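Local coordinates for protein alkaline serine protease (Pseudoalteromonas sp., PDB 1Y9Z) that probably hydrolyses peptide bonds in proteins as a cold-adapted, subtilisin-like serine protease of an Antarctic bacterium, at residues I26-D30 with A113-C117; E139-N144 with Y171-M175; R215-I221 with Q350-N356; T254-C260 with M272-L278. All coordinates share one frame; numbering follows the deposited sequence.

Overall arrangement
Contacts 1 and 2 lie in the subtilisin-like alpha/beta domain, while contacts 3 and 4 lie in the sheet of the insert beta barrel domain; the centres of contacts 1 and 3 are about 40 Å apart. Contact 1 is wholly buried and closed by a disulfide and aliphatic carbons. Contact 2, partly buried, adds charged groups, waters and two sodium ions. The two meet where Ile114 CD1 packs on Leu143 CD1 at 3.7 Å, against one central sheet. Contacts 3 and 4, also partly buried, rely on backbone ladders, antiparallel in 3 and parallel in 4, and join where strands 351-360 and 252-263 are neighbours, with Thr352 N 2.8 Å from Gly255 O.

Contact 1 (I26-D30 with A113-C117); sequences ICIID and AIDTC
Ile29 lays its CG1-CD1 arm against the sulfur of Cys117, CG1 standing 3.5 Å from Cys117 SG. The end of that arm reaches further along the helix, with CD1 at 3.7 Å from Ile114 CG1 and 4.0 Å from Ala113 CB; the two isoleucine side chains cross at about a right angle, so a methyl end meets the flank of the other chain. Two residues back on the strand, Cys27 makes a covalent link instead: its SG lies 2.0 Å from Cys117 SG, with a chi3 of -74°. The sulfur of Cys27 is anti to the backbone N (chi1 -169°), which carries it out from the strand to the helix, where the CA atoms of the two cysteines come within 5.8 Å. No hydrogen bond spans the segments, and every residue that touches is buried. Val96 of the neighbouring strand 92-100 packs against both cysteines. The helix runs back against the strand direction at 155°, as helices do in the alpha/beta fold of subtilases, and strand 25-30 ends at Asp30, whose OD1 is hydrogen-bonded to His65 ND1, consistent with the Asp-His pair of the family's catalytic triad.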
loop_
_atom_site.group_PDB
_atom_site.type_symbol
_atom_site.label_atom_id
_atom_site.label_comp_id
_atom_site.label_asym_id
_atom_site.label_seq_id
_atom_site.Cartn_x
_atom_site.Cartn_y
_atom_site.Cartn_z
ATOM N N ILE A 26 -4.639 18.055 -4.206
ATOM C CA ILE A 26 -5.196 16.837 -3.636
ATOM C C ILE A 26 -5.143 16.955 -2.119
ATOM O O ILE A 26 -4.114 17.320 -1.550
ATOM C CB ILE A 26 -4.430 15.568 -4.104
ATOM C CG1 ILE A 26 -4.993 14.335 -3.391
ATOM C CG2 ILE A 26 -2.935 15.713 -3.842
ATOM C CD1 ILE A 26 -4.572 13.018 -4.004
ATOM N N CYS A 27 -6.268 16.673 -1.472
ATOM C CA CYS A 27 -6.360 16.752 -0.022
ATOM C C CYS A 27 -6.415 15.364 0.574
ATOM O O CYS A 27 -7.251 14.545 0.187
ATOM C CB CYS A 27 -7.612 17.516 0.378
ATOM S SG CYS A 27 -7.751 18.005 2.129
ATOM N N ILE A 28 -5.518 15.115 1.519
ATOM C CA ILE A 28 -5.438 13.829 2.190
ATOM C C ILE A 28 -6.063 13.928 3.579
ATOM O O ILE A 28 -5.524 14.591 4.470
ATOM C CB ILE A 28 -3.970 13.376 2.348
ATOM C CG1 ILE A 28 -3.271 13.370 0.988
ATOM C CG2 ILE A 28 -3.921 11.990 2.961
ATOM C CD1 ILE A 28 -1.771 13.127 1.070
ATOM N N ILE A 29 -7.217 13.291 3.750
ATOM C CA ILE A 29 -7.896 13.270 5.044
ATOM C C ILE A 29 -7.402 11.979 5.678
ATOM O O ILE A 29 -7.773 10.883 5.251
ATOM C CB ILE A 29 -9.429 13.239 4.869
ATOM C CG1 ILE A 29 -9.889 14.520 4.165
ATOM C CG2 ILE A 29 -10.110 13.088 6.223
ATOM C CD1 ILE A 29 -11.397 14.622 3.980
ATOM N N ASP A 30 -6.556 12.103 6.694
ATOM C CA ASP A 30 -5.976 10.920 7.306
ATOM C C ASP A 30 -5.368 11.243 8.675
ATOM O O ASP A 30 -5.854 12.130 9.379
ATOM C CB ASP A 30 -4.911 10.356 6.352
ATOM C CG ASP A 30 -4.809 8.844 6.407
ATOM O OD1 ASP A 30 -4.468 8.315 7.482
ATOM O OD2 ASP A 30 -5.063 8.185 5.372
ATOM N N ALA A 113 -14.503 17.832 7.503
ATOM C CA ALA A 113 -13.132 17.653 7.033
ATOM C C ALA A 113 -13.083 17.872 5.525
ATOM O O ALA A 113 -12.172 18.523 5.012
ATOM C CB ALA A 113 -12.634 16.254 7.380
ATOM N N ILE A 114 -14.061 17.323 4.813
ATOM C CA ILE A 114 -14.115 17.492 3.370
ATOM C C ILE A 114 -14.351 18.971 3.053
ATOM O O ILE A 114 -13.724 19.520 2.150
ATOM C CB ILE A 114 -15.231 16.621 2.753
ATOM C CG1 ILE A 114 -14.921 15.143 3.006
ATOM C CG2 ILE A 114 -15.341 16.888 1.258
ATOM C CD1 ILE A 114 -16.041 14.197 2.596
ATOM N N ASP A 115 -15.247 19.618 3.798
ATOM C CA ASP A 115 -15.510 21.040 3.579
ATOM C C ASP A 115 -14.203 21.816 3.709
ATOM O O ASP A 115 -13.918 22.710 2.917
ATOM C CB ASP A 115 -16.503 21.599 4.608
ATOM C CG ASP A 115 -17.915 21.079 4.420
ATOM O OD1 ASP A 115 -18.293 20.742 3.281
ATOM O OD2 ASP A 115 -18.659 21.031 5.420
ATOM N N THR A 116 -13.418 21.477 4.728
ATOM C CA THR A 116 -12.139 22.141 4.965
ATOM C C THR A 116 -11.199 21.924 3.781
ATOM O O THR A 116 -10.526 22.848 3.323
ATOM C CB THR A 116 -11.488 21.614 6.258
ATOM O OG1 THR A 116 -12.323 21.955 7.375
ATOM C CG2 THR A 116 -10.105 22.226 6.461
ATOM N N CYS A 117 -11.158 20.693 3.287
ATOM C CA CYS A 117 -10.321 20.364 2.143
ATOM C C CYS A 117 -10.644 21.285 0.969
ATOM O O CYS A 117 -9.750 21.812 0.306
ATOM C CB CYS A 117 -10.588 18.934 1.698
ATOM S SG CYS A 117 -9.700 17.594 2.542
#

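Contact 2 (E139-N144 with Y171-M175); sequences ERNALN and YDSVM. With NA (sodium ion), chain E; NA (sodium ion), chain F.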
loop_
_atom_site.group_PDB
_atom_site.type_symbol
_atom_site.label_atom_id
_atom_site.label_comp_id
_atom_site.label_asym_id
_atom_site.label_seq_id
_atom_site.Cartn_x
_atom_site.Cartn_y
_atom_site.Cartn_z
ATOM N N GLU A 139 -24.977 12.974 5.016
ATOM C CA GLU A 139 -23.633 12.770 4.501
ATOM C C GLU A 139 -23.675 12.444 3.008
ATOM O O GLU A 139 -22.891 12.986 2.227
ATOM C CB GLU A 139 -22.943 11.655 5.285
ATOM C CG GLU A 139 -21.489 11.431 4.927
ATOM C CD GLU A 139 -20.809 10.505 5.909
ATOM O OE1 GLU A 139 -19.994 10.987 6.725
ATOM O OE2 GLU A 139 -21.102 9.292 5.878
ATOM N N ARG A 140 -24.589 11.565 2.607
ATOM C CA ARG A 140 -24.717 11.204 1.196
ATOM C C ARG A 140 -24.950 12.467 0.365
ATOM O O ARG A 140 -24.324 12.663 -0.676
ATOM C CB ARG A 140 -25.892 10.237 0.988
ATOM C CG ARG A 140 -26.003 9.699 -0.439
ATOM C CD ARG A 140 -27.312 8.950 -0.677
ATOM N NE ARG A 140 -27.451 7.746 0.144
ATOM C CZ ARG A 140 -26.738 6.634 -0.014
ATOM N NH1 ARG A 140 -25.822 6.554 -0.969
ATOM N NH2 ARG A 140 -26.945 5.594 0.781
ATOM N N ASN A 141 -25.845 13.327 0.840
ATOM C CA ASN A 141 -26.174 14.568 0.146
ATOM C C ASN A 141 -25.006 15.552 0.101
ATOM O O ASN A 141 -24.736 16.155 -0.941
ATOM C CB ASN A 141 -27.380 15.238 0.816
ATOM C CG ASN A 141 -28.687 14.517 0.534
ATOM O OD1 ASN A 141 -29.706 14.788 1.170
ATOM N ND2 ASN A 141 -28.668 13.604 -0.429
ATOM N N ALA A 142 -24.318 15.715 1.226
ATOM C CA ALA A 142 -23.190 16.639 1.293
ATOM C C ALA A 142 -22.087 16.248 0.319
ATOM O O ALA A 142 -21.532 17.104 -0.374
ATOM C CB ALA A 142 -22.638 16.692 2.710
ATOM N N LEU A 143 -21.768 14.960 0.261
ATOM C CA LEU A 143 -20.722 14.497 -0.642
ATOM C C LEU A 143 -21.156 14.573 -2.101
ATOM O O LEU A 143 -20.350 14.888 -2.976
ATOM C CB LEU A 143 -20.286 13.070 -0.280
ATOM C CG LEU A 143 -19.192 12.998 0.801
ATOM C CD1 LEU A 143 -19.642 13.714 2.070
ATOM C CD2 LEU A 143 -18.854 11.543 1.097
ATOM N N ASN A 144 -22.429 14.303 -2.370
ATOM C CA ASN A 144 -22.928 14.371 -3.738
ATOM C C ASN A 144 -22.825 15.818 -4.224
ATOM O O ASN A 144 -22.529 16.071 -5.392
ATOM C CB ASN A 144 -24.388 13.917 -3.806
ATOM C CG ASN A 144 -24.846 13.640 -5.228
ATOM O OD1 ASN A 144 -26.041 13.669 -5.522
ATOM N ND2 ASN A 144 -23.898 13.356 -6.114
ATOM N N TYR A 171 -20.764 5.357 -1.200
ATOM C CA TYR A 171 -21.747 6.343 -1.658
ATOM C C TYR A 171 -21.500 6.458 -3.165
ATOM O O TYR A 171 -20.374 6.266 -3.623
ATOM C CB TYR A 171 -21.507 7.712 -1.012
ATOM C CG TYR A 171 -21.899 7.811 0.444
ATOM C CD1 TYR A 171 -20.998 8.288 1.392
ATOM C CD2 TYR A 171 -23.181 7.461 0.872
ATOM C CE1 TYR A 171 -21.356 8.419 2.726
ATOM C CE2 TYR A 171 -23.552 7.589 2.209
ATOM C CZ TYR A 171 -22.634 8.069 3.128
ATOM O OH TYR A 171 -22.990 8.205 4.449
ATOM N N ASP A 172 -22.532 6.779 -3.935
ATOM C CA ASP A 172 -22.373 6.890 -5.384
ATOM C C ASP A 172 -21.469 8.035 -5.842
ATOM O O ASP A 172 -20.964 8.021 -6.964
ATOM C CB ASP A 172 -23.740 7.034 -6.059
ATOM C CG ASP A 172 -24.553 5.759 -5.998
ATOM O OD1 ASP A 172 -24.010 4.694 -6.356
ATOM O OD2 ASP A 172 -25.736 5.824 -5.601
ATOM N N SER A 173 -21.263 9.019 -4.975
ATOM C CA SER A 173 -20.436 10.179 -5.304
ATOM C C SER A 173 -18.947 9.947 -5.064
ATOM O O SER A 173 -18.128 10.833 -5.325
ATOM C CB SER A 173 -20.882 11.374 -4.463
ATOM O OG SER A 173 -20.704 11.099 -3.081
ATOM N N VAL A 174 -18.605 8.760 -4.579
ATOM C CA VAL A 174 -17.221 8.427 -4.253
ATOM C C VAL A 174 -16.734 7.168 -4.960
ATOM O O VAL A 174 -17.486 6.202 -5.104
ATOM C CB VAL A 174 -17.083 8.204 -2.723
ATOM C CG1 VAL A 174 -15.633 7.954 -2.347
ATOM C CG2 VAL A 174 -17.649 9.399 -1.970
ATOM N N MET A 175 -15.478 7.181 -5.405
ATOM C CA MET A 175 -14.904 6.006 -6.054
ATOM C C MET A 175 -14.449 5.034 -4.970
ATOM O O MET A 175 -13.609 5.379 -4.135
ATOM C CB MET A 175 -13.689 6.375 -6.912
ATOM C CG MET A 175 -13.976 7.257 -8.108
ATOM S SD MET A 175 -12.509 7.433 -9.157
ATOM C CE MET A 175 -12.630 5.951 -10.157
HETATM NA NA NA E . -18.909 4.627 -4.368
HETATM NA NA NA F . -17.797 3.416 -6.080
HETATM O O HOH W 1 -23.155 10.603 -2.123
HETATM O O HOH W 2 -25.198 7.422 -3.193
#
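The guanidinium of Arg140 does not stack on the ring of Tyr171 but stands perpendicular to it, the planes 90° apart, and the ring presents its CD2 edge to one guanidinium face, 3.3 Å from Arg140 NH1. A bend at chi3 (-63°) folds the arginine back to this position. Over a face of the same ring sits the CA of Arg140, 4.1 Å from the centroid and 18° off the normal, a CH-pi contact. The phenol is gripped at its far end: Tyr171 OH donates to Glu139 OE2 at 2.6 Å, using the anti lone pair of that oxygen, and also receives a hydrogen bond from Thr136 N. Leu143 CD2 lies 3.9 Å from Tyr171 CD1 and packs on Val174 as well. Replacing Tyr171 by an alanine would probably leave the Glu139 carboxylate without this donor and the Arg140 guanidinium without the ring edge against its face. One water joins Arg140 O to Ser173 OG; another bonds Asp172 N and OD2, while Asp172 OD1 is hydrogen-bonded to Gln195. At the backbone of the same turn, Tyr171 O and Val174 O bind a sodium ion at 2.3 and 2.2 Å, completed by Ala169 and Gln195. The turn from Tyr171 to Val174 is thus held by the metal through its carbonyls and by the helix through its phenol, which suggests that cation site and helix packing fix the same loop.

Contact 3 (R215-I221 with Q350-N356); sequences RLADITI and QSTTVSN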
loop_
_atom_site.group_PDB
_atom_site.type_symbol
_atom_site.label_atom_id
_atom_site.label_comp_id
_atom_site.label_asym_id
_atom_site.label_seq_id
_atom_site.Cartn_x
_atom_site.Cartn_y
_atom_site.Cartn_z
ATOM N N ARG A 215 10.271 -0.298 9.195
ATOM C CA ARG A 215 11.032 -1.530 9.238
ATOM C C ARG A 215 11.307 -1.961 7.805
ATOM O O ARG A 215 10.453 -1.806 6.930
ATOM C CB ARG A 215 10.216 -2.598 9.959
ATOM C CG ARG A 215 11.003 -3.812 10.350
ATOM C CD ARG A 215 10.090 -4.856 10.941
ATOM N NE ARG A 215 10.855 -6.033 11.317
ATOM C CZ ARG A 215 10.363 -7.264 11.336
ATOM N NH1 ARG A 215 11.141 -8.276 11.691
ATOM N NH2 ARG A 215 9.098 -7.477 10.995
ATOM N N LEU A 216 12.500 -2.491 7.563
ATOM C CA LEU A 216 12.866 -2.937 6.228
ATOM C C LEU A 216 13.592 -4.267 6.289
ATOM O O LEU A 216 13.944 -4.745 7.365
ATOM C CB LEU A 216 13.752 -1.892 5.544
ATOM C CG LEU A 216 13.095 -0.538 5.258
ATOM C CD1 LEU A 216 14.138 0.447 4.749
ATOM C CD2 LEU A 216 11.977 -0.718 4.240
ATOM N N ALA A 217 13.798 -4.862 5.122
ATOM C CA ALA A 217 14.491 -6.136 5.018
ATOM C C ALA A 217 15.409 -6.094 3.806
ATOM O O ALA A 217 15.275 -5.224 2.943
ATOM C CB ALA A 217 13.484 -7.271 4.883
ATOM N N ASP A 218 16.342 -7.036 3.739
ATOM C CA ASP A 218 17.270 -7.082 2.624
ATOM C C ASP A 218 17.849 -8.483 2.479
ATOM O O ASP A 218 17.863 -9.267 3.432
ATOM C CB ASP A 218 18.404 -6.075 2.853
ATOM C CG ASP A 218 19.102 -5.668 1.567
ATOM O OD1 ASP A 218 18.761 -6.208 0.492
ATOM O OD2 ASP A 218 19.995 -4.796 1.632
ATOM N N ILE A 219 18.296 -8.787 1.266
ATOM C CA ILE A 219 18.930 -10.062 0.942
ATOM C C ILE A 219 20.121 -9.669 0.088
ATOM O O ILE A 219 19.957 -9.005 -0.933
ATOM C CB ILE A 219 18.025 -10.978 0.094
ATOM C CG1 ILE A 219 16.780 -11.375 0.885
ATOM C CG2 ILE A 219 18.806 -12.226 -0.322
ATOM C CD1 ILE A 219 15.767 -12.158 0.062
ATOM N N THR A 220 21.315 -10.071 0.509
ATOM C CA THR A 220 22.519 -9.733 -0.231
ATOM C C THR A 220 23.325 -10.967 -0.610
ATOM O O THR A 220 23.550 -11.855 0.212
ATOM C CB THR A 220 23.426 -8.788 0.584
ATOM O OG1 THR A 220 22.700 -7.596 0.913
ATOM C CG2 THR A 220 24.665 -8.414 -0.217
ATOM N N ILE A 221 23.743 -11.012 -1.871
ATOM C CA ILE A 221 24.552 -12.107 -2.393
ATOM C C ILE A 221 25.549 -11.511 -3.381
ATOM O O ILE A 221 25.174 -10.729 -4.254
ATOM C CB ILE A 221 23.690 -13.164 -3.128
ATOM C CG1 ILE A 221 22.692 -13.802 -2.158
ATOM C CG2 ILE A 221 24.591 -14.242 -3.723
ATOM C CD1 ILE A 221 21.814 -14.876 -2.785
ATOM N N GLN A 350 25.725 -20.233 -2.378
ATOM C CA GLN A 350 26.478 -18.998 -2.211
ATOM C C GLN A 350 26.178 -18.306 -0.884
ATOM O O GLN A 350 25.071 -18.409 -0.352
ATOM C CB GLN A 350 26.187 -18.045 -3.374
ATOM C CG GLN A 350 26.694 -18.553 -4.717
ATOM C CD GLN A 350 26.388 -17.608 -5.863
ATOM O OE1 GLN A 350 26.697 -16.417 -5.802
ATOM N NE2 GLN A 350 25.788 -18.138 -6.923
ATOM N N SER A 351 27.176 -17.608 -0.354
ATOM C CA SER A 351 27.031 -16.894 0.909
ATOM C C SER A 351 25.936 -15.844 0.772
ATOM O O SER A 351 25.992 -14.986 -0.110
ATOM C CB SER A 351 28.350 -16.220 1.291
ATOM O OG SER A 351 28.248 -15.573 2.548
ATOM N N THR A 352 24.944 -15.917 1.652
ATOM C CA THR A 352 23.824 -14.985 1.618
ATOM C C THR A 352 23.575 -14.348 2.976
ATOM O O THR A 352 23.693 -15.001 4.014
ATOM C CB THR A 352 22.533 -15.706 1.179
ATOM O OG1 THR A 352 22.756 -16.362 -0.074
ATOM C CG2 THR A 352 21.389 -14.711 1.025
ATOM N N THR A 353 23.229 -13.066 2.963
ATOM C CA THR A 353 22.937 -12.348 4.191
ATOM C C THR A 353 21.496 -11.866 4.150
ATOM O O THR A 353 21.107 -11.123 3.250
ATOM C CB THR A 353 23.857 -11.127 4.370
ATOM O OG1 THR A 353 25.222 -11.561 4.407
ATOM C CG2 THR A 353 23.531 -10.397 5.669
ATOM N N VAL A 354 20.708 -12.316 5.118
ATOM C CA VAL A 354 19.311 -11.918 5.222
ATOM C C VAL A 354 19.225 -11.018 6.438
ATOM O O VAL A 354 19.787 -11.330 7.488
ATOM C CB VAL A 354 18.388 -13.133 5.434
ATOM C CG1 VAL A 354 16.945 -12.668 5.596
ATOM C CG2 VAL A 354 18.509 -14.083 4.261
ATOM N N SER A 355 18.525 -9.900 6.308
ATOM C CA SER A 355 18.422 -8.989 7.429
ATOM C C SER A 355 17.102 -8.252 7.540
ATOM O O SER A 355 16.499 -7.870 6.537
ATOM C CB SER A 355 19.552 -7.963 7.357
ATOM O OG SER A 355 19.467 -7.207 6.162
ATOM N N ASN A 356 16.659 -8.079 8.779
ATOM C CA ASN A 356 15.450 -7.326 9.084
ATOM C C ASN A 356 15.971 -6.179 9.936
ATOM O O ASN A 356 16.737 -6.400 10.875
ATOM C CB ASN A 356 14.450 -8.153 9.891
ATOM C CG ASN A 356 13.728 -9.183 9.051
ATOM O OD1 ASN A 356 13.568 -9.014 7.842
ATOM N ND2 ASN A 356 13.270 -10.251 9.691
HETATM O O HOH W 3 21.104 -8.322 3.403
#
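Ile221 sets CG1 anti to its carbonyl carbon (chi1 -62°), and Thr352 does the same with OG1 (chi1 -55°), which brings Ile221 CD1 to 3.2 Å from Thr352 OG1. The methyl of Thr352 lies between the two isoleucines, 3.6 Å from Ile221 CG1 and 3.8 Å from Ile219 CG2. The hydroxyl itself is spent locally, donating to Gln350 O at 3.1 Å from above the carbonyl plane. A glycine in place of Thr352 would probably leave Gln350 O without that donor and open a gap beside both isoleucines. The strands pair antiparallel, with Asp218-Ser355 and Thr220-Thr353 as hydrogen-bonded pairs; Thr220 N reaches Thr353 O at 2.9 Å, in the carbonyl plane. Thr353 O takes a second donor, a water at 2.8 Å that also bonds Thr220 OG1. Where Asn356 faces Arg215, NH1 stands 3.5 Å from ND2; Ile249 O accepts from both, weakly from the arginine, whose NE bonds Asn250. Chemically, then, the pairing divides into a largely buried face, where Ala217, Ile219, Ile221 and Val354 lie with Thr352 and Asn356, covered in part by Val334 and Val336, and a partly exposed one, carrying Asp218, Thr220 and Thr353, where water joins hydroxyl to backbone.

Contact 4 (T254-C260 with M272-L278); sequences TGALAEC and MANKICL
A parallel strand pair of the insert beta barrel domain sets residues 256-260 beside 276-278, and four backbone hydrogen bonds tie the two in the parallel pattern. Ile276 straddles Leu257, its N donating to Ala256 O at 2.9 Å and its O accepting from Ala258 N at 2.8 Å. Ala258 in turn straddles Cys277, since its O accepts from Leu278 N at 2.7 Å. Cys260 N then donates to Leu278 O at 2.8 Å, almost in line with the carbonyl, at 176°; the Ile276 N donor, by contrast, stands 41° out of the plane of the Ala256 carbonyl. Along its other edge, the first strand bonds to residues 349-352 through Gly255 and Leu257. Before the second strand, a type II turn is closed by Lys275 N on Met272 O, and Gly255 lies where a CB would collide with Asn274 O. The Glu259 carboxylate has two mates, a salt bridge to Lys345 and a hydrogen bond with Tyr309 OH. Disulfides to Cys269 and Cys298 hold Cys260 and Cys277. On the face of Leu257, its CD1 packs 3.8 Å from Ile276 CG2, the two side chains crossing at about a right angle. On the other, Met272, bent at chi2 (-64°), folds its SD to 3.6 Å from Ala258 CB and sets its CE 3.6 Å from Glu259 C.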
loop_
_atom_site.group_PDB
_atom_site.type_symbol
_atom_site.label_atom_id
_atom_site.label_comp_id
_atom_site.label_asym_id
_atom_site.label_seq_id
_atom_site.Cartn_x
_atom_site.Cartn_y
_atom_site.Cartn_z
ATOM N N THR A 254 24.010 -14.647 8.160
ATOM C CA THR A 254 24.798 -14.934 6.969
ATOM C C THR A 254 25.163 -16.412 6.899
ATOM O O THR A 254 25.555 -17.012 7.899
ATOM C CB THR A 254 26.099 -14.107 6.950
ATOM O OG1 THR A 254 25.779 -12.710 6.969
ATOM C CG2 THR A 254 26.909 -14.416 5.696
ATOM N N GLY A 255 25.030 -16.988 5.710
ATOM C CA GLY A 255 25.352 -18.391 5.526
ATOM C C GLY A 255 25.103 -18.839 4.101
ATOM O O GLY A 255 24.539 -18.096 3.299
ATOM N N ALA A 256 25.530 -20.054 3.776
ATOM C CA ALA A 256 25.332 -20.584 2.435
ATOM C C ALA A 256 23.839 -20.770 2.189
ATOM O O ALA A 256 23.110 -21.234 3.067
ATOM C CB ALA A 256 26.060 -21.913 2.283
ATOM N N LEU A 257 23.387 -20.400 0.996
ATOM C CA LEU A 257 21.979 -20.531 0.645
ATOM C C LEU A 257 21.625 -21.985 0.354
ATOM O O LEU A 257 22.271 -22.640 -0.467
ATOM C CB LEU A 257 21.653 -19.670 -0.579
ATOM C CG LEU A 257 20.180 -19.624 -1.000
ATOM C CD1 LEU A 257 19.351 -18.974 0.100
ATOM C CD2 LEU A 257 20.044 -18.846 -2.300
ATOM N N ALA A 258 20.602 -22.483 1.039
ATOM C CA ALA A 258 20.138 -23.853 0.857
ATOM C C ALA A 258 18.616 -23.827 0.828
ATOM O O ALA A 258 17.989 -23.076 1.574
ATOM C CB ALA A 258 20.628 -24.730 2.000
ATOM N N GLU A 259 18.021 -24.642 -0.034
ATOM C CA GLU A 259 16.569 -24.674 -0.139
ATOM C C GLU A 259 15.933 -25.927 0.435
ATOM O O GLU A 259 16.443 -27.038 0.270
ATOM C CB GLU A 259 16.139 -24.511 -1.601
ATOM C CG GLU A 259 14.678 -24.871 -1.854
ATOM C CD GLU A 259 14.188 -24.435 -3.218
ATOM O OE1 GLU A 259 14.929 -24.611 -4.208
ATOM O OE2 GLU A 259 13.051 -23.924 -3.302
ATOM N N CYS A 260 14.814 -25.735 1.122
ATOM C CA CYS A 260 14.074 -26.841 1.700
ATOM C C CYS A 260 13.038 -27.237 0.656
ATOM O O CYS A 260 12.016 -26.568 0.501
ATOM C CB CYS A 260 13.369 -26.407 2.984
ATOM S SG CYS A 260 12.506 -27.772 3.823
ATOM N N MET A 272 19.941 -27.524 7.947
ATOM C CA MET A 272 20.057 -26.107 7.620
ATOM C C MET A 272 20.987 -25.347 8.559
ATOM O O MET A 272 21.031 -24.117 8.530
ATOM C CB MET A 272 18.675 -25.448 7.638
ATOM C CG MET A 272 17.807 -25.770 6.433
ATOM S SD MET A 272 18.502 -25.148 4.891
ATOM C CE MET A 272 17.529 -26.056 3.695
ATOM N N ALA A 273 21.727 -26.073 9.389
ATOM C CA ALA A 273 22.648 -25.435 10.320
ATOM C C ALA A 273 23.627 -24.545 9.560
ATOM O O ALA A 273 24.179 -24.949 8.536
ATOM C CB ALA A 273 23.407 -26.494 11.112
ATOM N N ASN A 274 23.829 -23.329 10.060
ATOM C CA ASN A 274 24.742 -22.371 9.443
ATOM C C ASN A 274 24.380 -22.033 7.999
ATOM O O ASN A 274 25.237 -21.614 7.220
ATOM C CB ASN A 274 26.177 -22.904 9.494
ATOM C CG ASN A 274 26.711 -23.001 10.910
ATOM O OD1 ASN A 274 26.830 -21.994 11.610
ATOM N ND2 ASN A 274 27.035 -24.215 11.339
ATOM N N LYS A 275 23.110 -22.200 7.649
ATOM C CA LYS A 275 22.660 -21.918 6.290
ATOM C C LYS A 275 21.491 -20.940 6.249
ATOM O O LYS A 275 20.776 -20.764 7.236
ATOM C CB LYS A 275 22.217 -23.218 5.610
ATOM C CG LYS A 275 23.290 -24.288 5.475
ATOM C CD LYS A 275 24.206 -24.021 4.293
ATOM C CE LYS A 275 25.120 -25.213 4.036
ATOM N NZ LYS A 275 25.956 -25.035 2.815
ATOM N N ILE A 276 21.320 -20.292 5.100
ATOM C CA ILE A 276 20.195 -19.389 4.887
ATOM C C ILE A 276 19.229 -20.313 4.164
ATOM O O ILE A 276 19.539 -20.840 3.094
ATOM C CB ILE A 276 20.562 -18.194 3.981
ATOM C CG1 ILE A 276 21.564 -17.285 4.699
ATOM C CG2 ILE A 276 19.304 -17.415 3.613
ATOM C CD1 ILE A 276 21.073 -16.751 6.035
ATOM N N CYS A 277 18.064 -20.515 4.761
ATOM C CA CYS A 277 17.068 -21.430 4.230
ATOM C C CYS A 277 16.010 -20.808 3.331
ATOM O O CYS A 277 15.205 -19.985 3.769
ATOM C CB CYS A 277 16.413 -22.133 5.412
ATOM S SG CYS A 277 15.283 -23.521 5.096
ATOM N N LEU A 278 16.029 -21.217 2.067
ATOM C CA LEU A 278 15.068 -20.755 1.073
ATOM C C LEU A 278 13.949 -21.789 1.050
ATOM O O LEU A 278 14.210 -22.991 1.005
ATOM C CB LEU A 278 15.727 -20.679 -0.307
ATOM C CG LEU A 278 14.864 -20.222 -1.487
ATOM C CD1 LEU A 278 14.487 -18.756 -1.316
ATOM C CD2 LEU A 278 15.633 -20.420 -2.783
#